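Local coordinates for protein annexin A8 (Homo sapiens, PDB 1W45) that binds calcium and phospholipid and acts as an anticoagulant, indirectly inhibiting the thromboplastin-specific complex of the blood coagulation cascade, at residues Arg123-Leu128 / Arg167-Ser172; Leu178-Ala183 / Phe217-Lys222; Ser227-Ile232 / Ala243-Val248. The protein carries 1 engineered substitution. One frame throughout, in Å; residues are numbered along the deposited sequence.

How the contacts relate
Contact 1 lies at the surface and ties the start of helix 125-139 to the linker between helices 153-164 and 176-189; its chemistry is charged and polar. Contacts 2 and 3 are largely buried and lie within the third annexin repeat, where they hold four helices: 176-189 against 210-224, and 228-235 against 238-252. These two touch: Phe217 packs on Ile228 and Val248, and the hydroxyls of Tyr220 and Ser231 probably share a hydrogen bond. Contact 2 is mixed, with small and aromatic groups inside and a carboxylate at its outer edge, whereas contact 3 is almost wholly apolar. Contact 1 stands apart, its centre about 20 Å from that of contact 3.

Contact 1. Residues Arg123-Leu128 / Arg167-Ser172; sequences RTKNQL and RDDVSS
Asp168 holds its CG beside its own backbone N and anti to the carbonyl carbon (chi1 -58°), which turns the carboxylate to the start of helix 125-139. Lys125 sends CG the other way, anti to its N (chi1 -153°), and bends at chi2 and chi4 until its ammonium runs alongside Asp169. The link made by Asp168 is a weak hydrogen bond: Lys125 N lies 3.4 Å from Asp168 OD1, with an N-H...O angle of 146°. The same OD1 sits 3.6 Å from Thr124 CB and is in a long salt bridge with NE of neighbouring Arg167. An aspartate suits this place, since a negative group beside the first turn of a helix probably interacts well with its dipole. The outer bridge is long, Lys125 NZ standing 3.8 Å from Asp169 OD1, and Arg129 crowds the ammonium with like charge. On the inner side Arg123 O lies over one face of the Arg167 guanidinium, offset toward the rim, while NH1 gives a weak hydrogen bond to Ala121 O instead. The Arg123 side chain starts away from the linker, and its NH2 forms a salt bridge with Glu98. Thr124 is the N-cap: its OG1 accepts from Gln127 N at 3.2 Å, and Gln127 OE1 takes Thr124 N at 3.0 Å. This reciprocal pair is a capping box, here beside the linker that joins the second and third annexin repeats.

Contact 2. Residues Leu178-Ala183 / Phe217-Lys222; sequences LALQDA and FEEYEK
Ala183 packs against Glu219 and Tyr220 where helices 176-189 and 210-224 meet, the first and third of the five in the third annexin repeat; as in annexins generally, the third crosses the bundle of the other four. Their short-segment axes pass 8.4 Å apart at -51°. The inner part is tight because alanine is small: Ala183 CB lies 3.6 Å from Glu219 CB and equally near Tyr220 N. Tyr220 CG is anti to its backbone N (chi1 -172°), which sets the ring edge in plane against Ala183 O, 3.6 Å from CD1. At the far end of the ring the hydroxyl shares a hydrogen bond with Ser231 OG.

The outer side is looser and more polar. Solvent-exposed Leu180 crosses the Glu219 side chain at about a right angle, its CG 3.5 Å from OE1. A glutamate suits this border: CB rests on Ala183, CG lies near Ala179 O, and the carboxylate meets positive charge, Arg215 bridging to OE2. An alanine here keeps that CB but would probably leave Lys222 and Arg215 without their shared anion and open a gap beside Leu180. Lys222 NZ sits 3.0 Å from Glu219 OE1, on its syn side but 31° out of the carboxylate plane.

Contact 3. Residues Ser227-Ile232 / Ala243-Val248; sequences SIEDSI and AMLTVV
Ile232 makes the widest contact here, reaching from helix 228-235 to Met244 and Leu245 of helix 238-252. Its two branches divide the work. CG2 is anti to the backbone N and CG1 anti to the carbonyl carbon (chi1 -64°), so that the branch methyl and the longer arm meet different groups. CG2 touches Met244 CB at 3.8 Å and Leu245 CD1 at 3.7 Å, while CD1, at the end of the arm, approaches Met244 SD at 3.8 Å. The beta-branched isoleucine thus offers two apolar surfaces from one position.

Met244 leaves its helix toward Ile232, with CG beside the backbone N, but its chain then runs extended and its end leads away from Ile232; the side chain also touches Phe201 and Leu205 of helix 198-207. An unbranched, flexible side chain suits a place where several helices meet, Ile158 of helix 153-164 among the neighbours. Leu245 slides past Ile232 in the opposite direction and also brings CD1 to within 4.0 Å of Glu229 O, closing the more exposed margin.

One turn away, Ile228 and Val248 meet through methyls, CG2 to CG2 at 3.7 Å, and Val248 CG1 takes a similar place beside the same isoleucine methyl. Phe217 of helix 210-224 covers both residues. At its start, helix 228-235 carries a weak capping box: Ser227 OG accepts from Asp230 N at 3.5 Å, and Ser227 N approaches Asp230 OD2 at 3.4 Å.

The short helical segments run antiparallel at 168°, with axes 10.0 Å apart, room enough for interleaved aliphatic side chains. Such a tightly turned antiparallel pair is characteristic of the last two helices of the five-helix annexin repeat.

Contact 1. Residues Arg123-Leu128 / Arg167-Ser172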
loop_
_atom_site.group_PDB
_atom_site.type_symbol
_atom_site.label_atom_id
_atom_site.label_comp_id
_atom_site.label_asym_id
_atom_site.label_seq_id
_atom_site.Cartn_x
_atom_site.Cartn_y
_atom_site.Cartn_z
ATOM N N ARG A 123 -3.890 4.473 4.147
ATOM C CA ARG A 123 -3.818 3.962 5.528
ATOM C C ARG A 123 -4.696 4.720 6.514
ATOM O O ARG A 123 -5.028 5.887 6.283
ATOM C CB ARG A 123 -2.367 3.920 6.040
ATOM C CG ARG A 123 -1.606 2.624 5.709
ATOM C CD ARG A 123 -1.776 2.136 4.282
ATOM N NE ARG A 123 -0.972 0.947 4.041
ATOM C CZ ARG A 123 -0.682 0.443 2.847
ATOM N NH1 ARG A 123 -1.130 1.033 1.745
ATOM N NH2 ARG A 123 0.089 -0.644 2.769
ATOM N N THR A 124 -5.068 4.049 7.605
ATOM C CA THR A 124 -5.866 4.661 8.656
ATOM C C THR A 124 -4.946 5.440 9.587
ATOM O O THR A 124 -3.726 5.257 9.572
ATOM C CB THR A 124 -6.670 3.606 9.481
ATOM O OG1 THR A 124 -5.766 2.798 10.235
ATOM C CG2 THR A 124 -7.429 2.603 8.573
ATOM N N LYS A 125 -5.533 6.300 10.411
ATOM C CA LYS A 125 -4.736 7.157 11.271
ATOM C C LYS A 125 -3.796 6.282 12.082
ATOM O O LYS A 125 -2.593 6.544 12.146
ATOM C CB LYS A 125 -5.642 7.983 12.179
ATOM C CG LYS A 125 -5.051 9.314 12.637
ATOM C CD LYS A 125 -3.926 9.162 13.656
ATOM C CE LYS A 125 -3.802 10.419 14.490
ATOM N NZ LYS A 125 -4.868 10.517 15.539
ATOM N N ASN A 126 -4.351 5.219 12.664
ATOM C CA ASN A 126 -3.590 4.324 13.532
ATOM C C ASN A 126 -2.530 3.483 12.805
ATOM O O ASN A 126 -1.445 3.256 13.346
ATOM C CB ASN A 126 -4.528 3.463 14.385
ATOM C CG ASN A 126 -5.321 4.297 15.416
ATOM O OD1 ASN A 126 -4.747 5.056 16.212
ATOM N ND2 ASN A 126 -6.638 4.143 15.402
ATOM N N GLN A 127 -2.821 3.057 11.575
ATOM C CA GLN A 127 -1.791 2.398 10.764
ATOM C C GLN A 127 -0.624 3.339 10.535
ATOM O O GLN A 127 0.530 2.948 10.723
ATOM C CB GLN A 127 -2.334 1.894 9.435
ATOM C CG GLN A 127 -3.273 0.725 9.581
ATOM C CD GLN A 127 -3.964 0.379 8.283
ATOM O OE1 GLN A 127 -4.091 1.218 7.400
ATOM N NE2 GLN A 127 -4.426 -0.863 8.172
ATOM N N LEU A 128 -0.946 4.575 10.148
ATOM C CA LEU A 128 0.035 5.631 9.926
ATOM C C LEU A 128 0.867 5.927 11.157
ATOM O O LEU A 128 2.073 6.120 11.053
ATOM C CB LEU A 128 -0.661 6.915 9.489
ATOM C CG LEU A 128 -0.807 7.079 7.988
ATOM C CD1 LEU A 128 -1.763 8.224 7.679
ATOM C CD2 LEU A 128 0.581 7.303 7.366
ATOM N N ARG A 167 -8.559 11.256 9.530
ATOM C CA ARG A 167 -9.330 10.554 8.506
ATOM C C ARG A 167 -10.201 9.558 9.294
ATOM O O ARG A 167 -11.285 9.151 8.843
ATOM C CB ARG A 167 -8.386 9.829 7.524
ATOM C CG ARG A 167 -8.812 9.860 6.037
ATOM C CD ARG A 167 -8.311 8.660 5.204
ATOM N NE ARG A 167 -8.997 7.413 5.578
ATOM C CZ ARG A 167 -8.935 6.256 4.905
ATOM N NH1 ARG A 167 -8.211 6.148 3.794
ATOM N NH2 ARG A 167 -9.605 5.195 5.352
ATOM N N ASP A 168 -9.703 9.209 10.490
ATOM C CA ASP A 168 -10.306 8.225 11.408
ATOM C C ASP A 168 -10.284 8.722 12.874
ATOM O O ASP A 168 -10.539 7.956 13.814
ATOM C CB ASP A 168 -9.575 6.872 11.294
ATOM C CG ASP A 168 -9.588 6.309 9.876
ATOM O OD1 ASP A 168 -8.661 6.634 9.101
ATOM O OD2 ASP A 168 -10.485 5.549 9.441
ATOM N N ASP A 169 -9.976 10.007 13.047
ATOM C CA ASP A 169 -9.933 10.672 14.359
ATOM C C ASP A 169 -11.202 11.519 14.546
ATOM O O ASP A 169 -11.583 11.875 15.675
ATOM C CB ASP A 169 -8.666 11.545 14.440
ATOM C CG ASP A 169 -8.461 12.192 15.804
ATOM O OD1 ASP A 169 -7.638 13.130 15.876
ATOM O OD2 ASP A 169 -9.050 11.839 16.849
ATOM N N VAL A 170 -11.842 11.828 13.420
ATOM C CA VAL A 170 -13.096 12.570 13.386
ATOM C C VAL A 170 -14.270 11.656 13.794
ATOM O O VAL A 170 -14.167 10.424 13.717
ATOM C CB VAL A 170 -13.305 13.228 11.981
ATOM C CG1 VAL A 170 -14.671 13.920 11.869
ATOM C CG2 VAL A 170 -12.187 14.227 11.693
ATOM N N SER A 171 -15.369 12.278 14.226
ATOM C CA SER A 171 -16.543 11.595 14.783
ATOM C C SER A 171 -17.304 10.672 13.826
ATOM O O SER A 171 -18.075 9.819 14.264
ATOM C CB SER A 171 -17.515 12.626 15.353
ATOM O OG SER A 171 -18.530 11.990 16.104
ATOM N N SER A 172 -17.123 10.871 12.526
ATOM C CA SER A 172 -17.695 9.980 11.510
ATOM C C SER A 172 -19.238 9.859 11.461
ATOM O O SER A 172 -19.763 8.977 10.766
ATOM C CB SER A 172 -17.047 8.586 11.585
ATOM O OG SER A 172 -17.748 7.748 12.487
#

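Contact 2. Residues Leu178-Ala183 / Phe217-Lys222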
loop_
_atom_site.group_PDB
_atom_site.type_symbol
_atom_site.label_atom_id
_atom_site.label_comp_id
_atom_site.label_asym_id
_atom_site.label_seq_id
_atom_site.Cartn_x
_atom_site.Cartn_y
_atom_site.Cartn_z
ATOM N N LEU A 178 -22.647 21.349 7.506
ATOM C CA LEU A 178 -21.245 21.473 7.183
ATOM C C LEU A 178 -20.922 20.765 5.861
ATOM O O LEU A 178 -20.112 21.262 5.074
ATOM C CB LEU A 178 -20.400 20.924 8.324
ATOM C CG LEU A 178 -18.887 21.145 8.334
ATOM C CD1 LEU A 178 -18.494 22.564 7.930
ATOM C CD2 LEU A 178 -18.358 20.796 9.737
ATOM N N ALA A 179 -21.568 19.622 5.614
ATOM C CA ALA A 179 -21.408 18.886 4.353
ATOM C C ALA A 179 -21.908 19.663 3.131
ATOM O O ALA A 179 -21.380 19.513 2.036
ATOM C CB ALA A 179 -22.094 17.524 4.430
ATOM N N LEU A 180 -22.923 20.495 3.318
ATOM C CA LEU A 180 -23.432 21.300 2.219
ATOM C C LEU A 180 -22.604 22.578 2.048
ATOM O O LEU A 180 -22.454 23.075 0.941
ATOM C CB LEU A 180 -24.904 21.628 2.440
ATOM C CG LEU A 180 -25.824 21.458 1.234
ATOM C CD1 LEU A 180 -27.256 21.489 1.710
ATOM C CD2 LEU A 180 -25.594 22.524 0.168
ATOM N N GLN A 181 -22.065 23.090 3.152
ATOM C CA GLN A 181 -21.107 24.200 3.123
ATOM C C GLN A 181 -19.857 23.838 2.311
ATOM O O GLN A 181 -19.421 24.609 1.456
ATOM C CB GLN A 181 -20.733 24.593 4.557
ATOM C CG GLN A 181 -19.724 25.724 4.690
ATOM C CD GLN A 181 -20.226 27.039 4.114
ATOM O OE1 GLN A 181 -21.200 27.607 4.609
ATOM N NE2 GLN A 181 -19.548 27.535 3.082
ATOM N N ASP A 182 -19.309 22.647 2.564
ATOM C CA ASP A 182 -18.130 22.147 1.849
ATOM C C ASP A 182 -18.320 22.017 0.337
ATOM O O ASP A 182 -17.458 22.422 -0.437
ATOM C CB ASP A 182 -17.670 20.806 2.434
ATOM C CG ASP A 182 -17.142 20.928 3.867
ATOM O OD1 ASP A 182 -17.036 19.880 4.539
ATOM O OD2 ASP A 182 -16.811 22.012 4.411
ATOM N N ALA A 183 -19.445 21.457 -0.091
ATOM C CA ALA A 183 -19.688 21.298 -1.525
ATOM C C ALA A 183 -19.925 22.664 -2.159
ATOM O O ALA A 183 -19.522 22.918 -3.295
ATOM C CB ALA A 183 -20.851 20.367 -1.780
ATOM N N PHE A 217 -19.388 14.714 -1.748
ATOM C CA PHE A 217 -19.378 14.249 -3.144
ATOM C C PHE A 217 -20.791 14.164 -3.722
ATOM O O PHE A 217 -21.028 14.520 -4.877
ATOM C CB PHE A 217 -18.660 12.898 -3.277
ATOM C CG PHE A 217 -17.244 12.902 -2.749
ATOM C CD1 PHE A 217 -16.509 14.090 -2.672
ATOM C CD2 PHE A 217 -16.644 11.718 -2.355
ATOM C CE1 PHE A 217 -15.212 14.098 -2.192
ATOM C CE2 PHE A 217 -15.345 11.704 -1.884
ATOM C CZ PHE A 217 -14.619 12.900 -1.792
ATOM N N GLU A 218 -21.733 13.721 -2.904
ATOM C CA GLU A 218 -23.116 13.686 -3.324
ATOM C C GLU A 218 -23.698 15.097 -3.506
ATOM O O GLU A 218 -24.343 15.368 -4.519
ATOM C CB GLU A 218 -23.939 12.885 -2.329
ATOM C CG GLU A 218 -25.025 12.057 -2.993
ATOM C CD GLU A 218 -25.892 11.320 -1.986
ATOM O OE1 GLU A 218 -27.079 11.083 -2.316
ATOM O OE2 GLU A 218 -25.392 10.982 -0.873
ATOM N N GLU A 219 -23.466 15.989 -2.539
ATOM C CA GLU A 219 -23.969 17.370 -2.640
ATOM C C GLU A 219 -23.367 18.068 -3.856
ATOM O O GLU A 219 -24.075 18.764 -4.594
ATOM C CB GLU A 219 -23.675 18.203 -1.379
ATOM C CG GLU A 219 -24.301 17.721 -0.074
ATOM C CD GLU A 219 -25.818 17.620 -0.119
ATOM O OE1 GLU A 219 -26.482 18.577 -0.588
ATOM O OE2 GLU A 219 -26.348 16.574 0.325
ATOM N N TYR A 220 -22.062 17.869 -4.062
ATOM C CA TYR A 220 -21.342 18.539 -5.142
ATOM C C TYR A 220 -21.899 18.157 -6.498
ATOM O O TYR A 220 -22.044 19.011 -7.370
ATOM C CB TYR A 220 -19.837 18.264 -5.087
ATOM C CG TYR A 220 -19.055 19.108 -6.071
ATOM C CD1 TYR A 220 -18.724 20.428 -5.768
ATOM C CD2 TYR A 220 -18.669 18.594 -7.318
ATOM C CE1 TYR A 220 -18.025 21.213 -6.666
ATOM C CE2 TYR A 220 -17.967 19.369 -8.222
ATOM C CZ TYR A 220 -17.648 20.683 -7.889
ATOM O OH TYR A 220 -16.953 21.480 -8.779
ATOM N N GLU A 221 -22.224 16.876 -6.663
ATOM C CA GLU A 221 -22.778 16.383 -7.914
ATOM C C GLU A 221 -24.183 16.939 -8.141
ATOM O O GLU A 221 -24.517 17.312 -9.269
ATOM C CB GLU A 221 -22.770 14.859 -7.948
ATOM C CG GLU A 221 -22.669 14.274 -9.350
ATOM C CD GLU A 221 -21.934 12.945 -9.383
ATOM O OE1 GLU A 221 -21.423 12.499 -8.324
ATOM O OE2 GLU A 221 -21.857 12.343 -10.480
ATOM N N LYS A 222 -24.984 17.008 -7.073
ATOM C CA LYS A 222 -26.308 17.633 -7.115
ATOM C C LYS A 222 -26.176 19.067 -7.580
ATOM O O LYS A 222 -26.885 19.507 -8.481
ATOM C CB LYS A 222 -26.971 17.627 -5.736
ATOM C CG LYS A 222 -27.653 16.331 -5.338
ATOM C CD LYS A 222 -28.639 16.572 -4.192
ATOM C CE LYS A 222 -27.973 16.446 -2.827
ATOM N NZ LYS A 222 -28.804 17.065 -1.739
#

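Contact 3. Residues Ser227-Ile232 / Ala243-Val248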
loop_
_atom_site.group_PDB
_atom_site.type_symbol
_atom_site.label_atom_id
_atom_site.label_comp_id
_atom_site.label_asym_id
_atom_site.label_seq_id
_atom_site.Cartn_x
_atom_site.Cartn_y
_atom_site.Cartn_z
ATOM N N SER A 227 -18.795 15.481 -11.540
ATOM C CA SER A 227 -18.274 14.690 -10.428
ATOM C C SER A 227 -17.115 15.410 -9.746
ATOM O O SER A 227 -16.550 16.378 -10.269
ATOM C CB SER A 227 -17.812 13.318 -10.914
ATOM O OG SER A 227 -16.660 13.442 -11.734
ATOM N N ILE A 228 -16.757 14.919 -8.574
ATOM C CA ILE A 228 -15.671 15.505 -7.817
ATOM C C ILE A 228 -14.321 15.259 -8.531
ATOM O O ILE A 228 -13.418 16.092 -8.449
ATOM C CB ILE A 228 -15.724 15.011 -6.332
ATOM C CG1 ILE A 228 -15.702 16.189 -5.339
ATOM C CG2 ILE A 228 -14.716 13.911 -6.051
ATOM C CD1 ILE A 228 -14.577 17.202 -5.496
ATOM N N GLU A 229 -14.222 14.155 -9.275
ATOM C CA GLU A 229 -13.026 13.837 -10.060
ATOM C C GLU A 229 -12.745 14.847 -11.174
ATOM O O GLU A 229 -11.589 15.063 -11.531
ATOM C CB GLU A 229 -13.115 12.434 -10.661
ATOM C CG GLU A 229 -13.134 11.303 -9.645
ATOM C CD GLU A 229 -14.517 10.705 -9.405
ATOM O OE1 GLU A 229 -14.576 9.479 -9.150
ATOM O OE2 GLU A 229 -15.544 11.432 -9.458
ATOM N N ASP A 230 -13.801 15.447 -11.727
ATOM C CA ASP A 230 -13.679 16.440 -12.798
ATOM C C ASP A 230 -13.246 17.786 -12.237
ATOM O O ASP A 230 -12.346 18.432 -12.773
ATOM C CB ASP A 230 -15.001 16.585 -13.567
ATOM C CG ASP A 230 -15.497 15.255 -14.150
ATOM O OD1 ASP A 230 -14.656 14.473 -14.648
ATOM O OD2 ASP A 230 -16.706 14.902 -14.155
ATOM N N SER A 231 -13.889 18.203 -11.152
ATOM C CA SER A 231 -13.550 19.457 -10.493
ATOM C C SER A 231 -12.106 19.456 -10.011
ATOM O O SER A 231 -11.444 20.496 -10.029
ATOM C CB SER A 231 -14.480 19.711 -9.311
ATOM O OG SER A 231 -14.156 20.930 -8.659
ATOM N N ILE A 232 -11.632 18.284 -9.578
ATOM C CA ILE A 232 -10.232 18.103 -9.199
ATOM C C ILE A 232 -9.317 18.362 -10.396
ATOM O O ILE A 232 -8.371 19.142 -10.277
ATOM C CB ILE A 232 -9.976 16.690 -8.588
ATOM C CG1 ILE A 232 -10.749 16.488 -7.274
ATOM C CG2 ILE A 232 -8.482 16.446 -8.370
ATOM C CD1 ILE A 232 -10.337 17.366 -6.111
ATOM N N ALA A 243 -2.625 13.079 -5.955
ATOM C CA ALA A 243 -2.858 12.930 -4.521
ATOM C C ALA A 243 -4.335 13.090 -4.161
ATOM O O ALA A 243 -4.851 12.345 -3.337
ATOM C CB ALA A 243 -2.001 13.903 -3.720
ATOM N N MET A 244 -4.998 14.061 -4.786
ATOM C CA MET A 244 -6.395 14.357 -4.507
ATOM C C MET A 244 -7.310 13.264 -5.058
ATOM O O MET A 244 -8.218 12.791 -4.367
ATOM C CB MET A 244 -6.788 15.713 -5.083
ATOM C CG MET A 244 -6.258 16.890 -4.304
ATOM S SD MET A 244 -6.972 18.485 -4.792
ATOM C CE MET A 244 -5.797 19.576 -3.984
ATOM N N LEU A 245 -7.064 12.879 -6.306
ATOM C CA LEU A 245 -7.747 11.755 -6.926
ATOM C C LEU A 245 -7.604 10.465 -6.116
ATOM O O LEU A 245 -8.535 9.652 -6.046
ATOM C CB LEU A 245 -7.194 11.532 -8.331
ATOM C CG LEU A 245 -8.027 11.967 -9.535
ATOM C CD1 LEU A 245 -9.161 12.951 -9.195
ATOM C CD2 LEU A 245 -7.107 12.503 -10.618
ATOM N N THR A 246 -6.439 10.283 -5.503
ATOM C CA THR A 246 -6.186 9.095 -4.705
ATOM C C THR A 246 -7.059 9.072 -3.452
ATOM O O THR A 246 -7.711 8.054 -3.155
ATOM C CB THR A 246 -4.707 9.006 -4.362
ATOM O OG1 THR A 246 -3.985 8.662 -5.551
ATOM C CG2 THR A 246 -4.436 7.856 -3.412
ATOM N N VAL A 247 -7.085 10.199 -2.751
ATOM C CA VAL A 247 -7.887 10.347 -1.538
ATOM C C VAL A 247 -9.371 10.100 -1.846
ATOM O O VAL A 247 -10.073 9.452 -1.074
ATOM C CB VAL A 247 -7.637 11.734 -0.839
ATOM C CG1 VAL A 247 -8.688 12.018 0.246
ATOM C CG2 VAL A 247 -6.225 11.796 -0.253
ATOM N N VAL A 248 -9.831 10.592 -2.990
ATOM C CA VAL A 248 -11.203 10.351 -3.427
ATOM C C VAL A 248 -11.501 8.864 -3.609
ATOM O O VAL A 248 -12.511 8.382 -3.105
ATOM C CB VAL A 248 -11.549 11.129 -4.722
ATOM C CG1 VAL A 248 -12.852 10.618 -5.327
ATOM C CG2 VAL A 248 -11.667 12.582 -4.425
#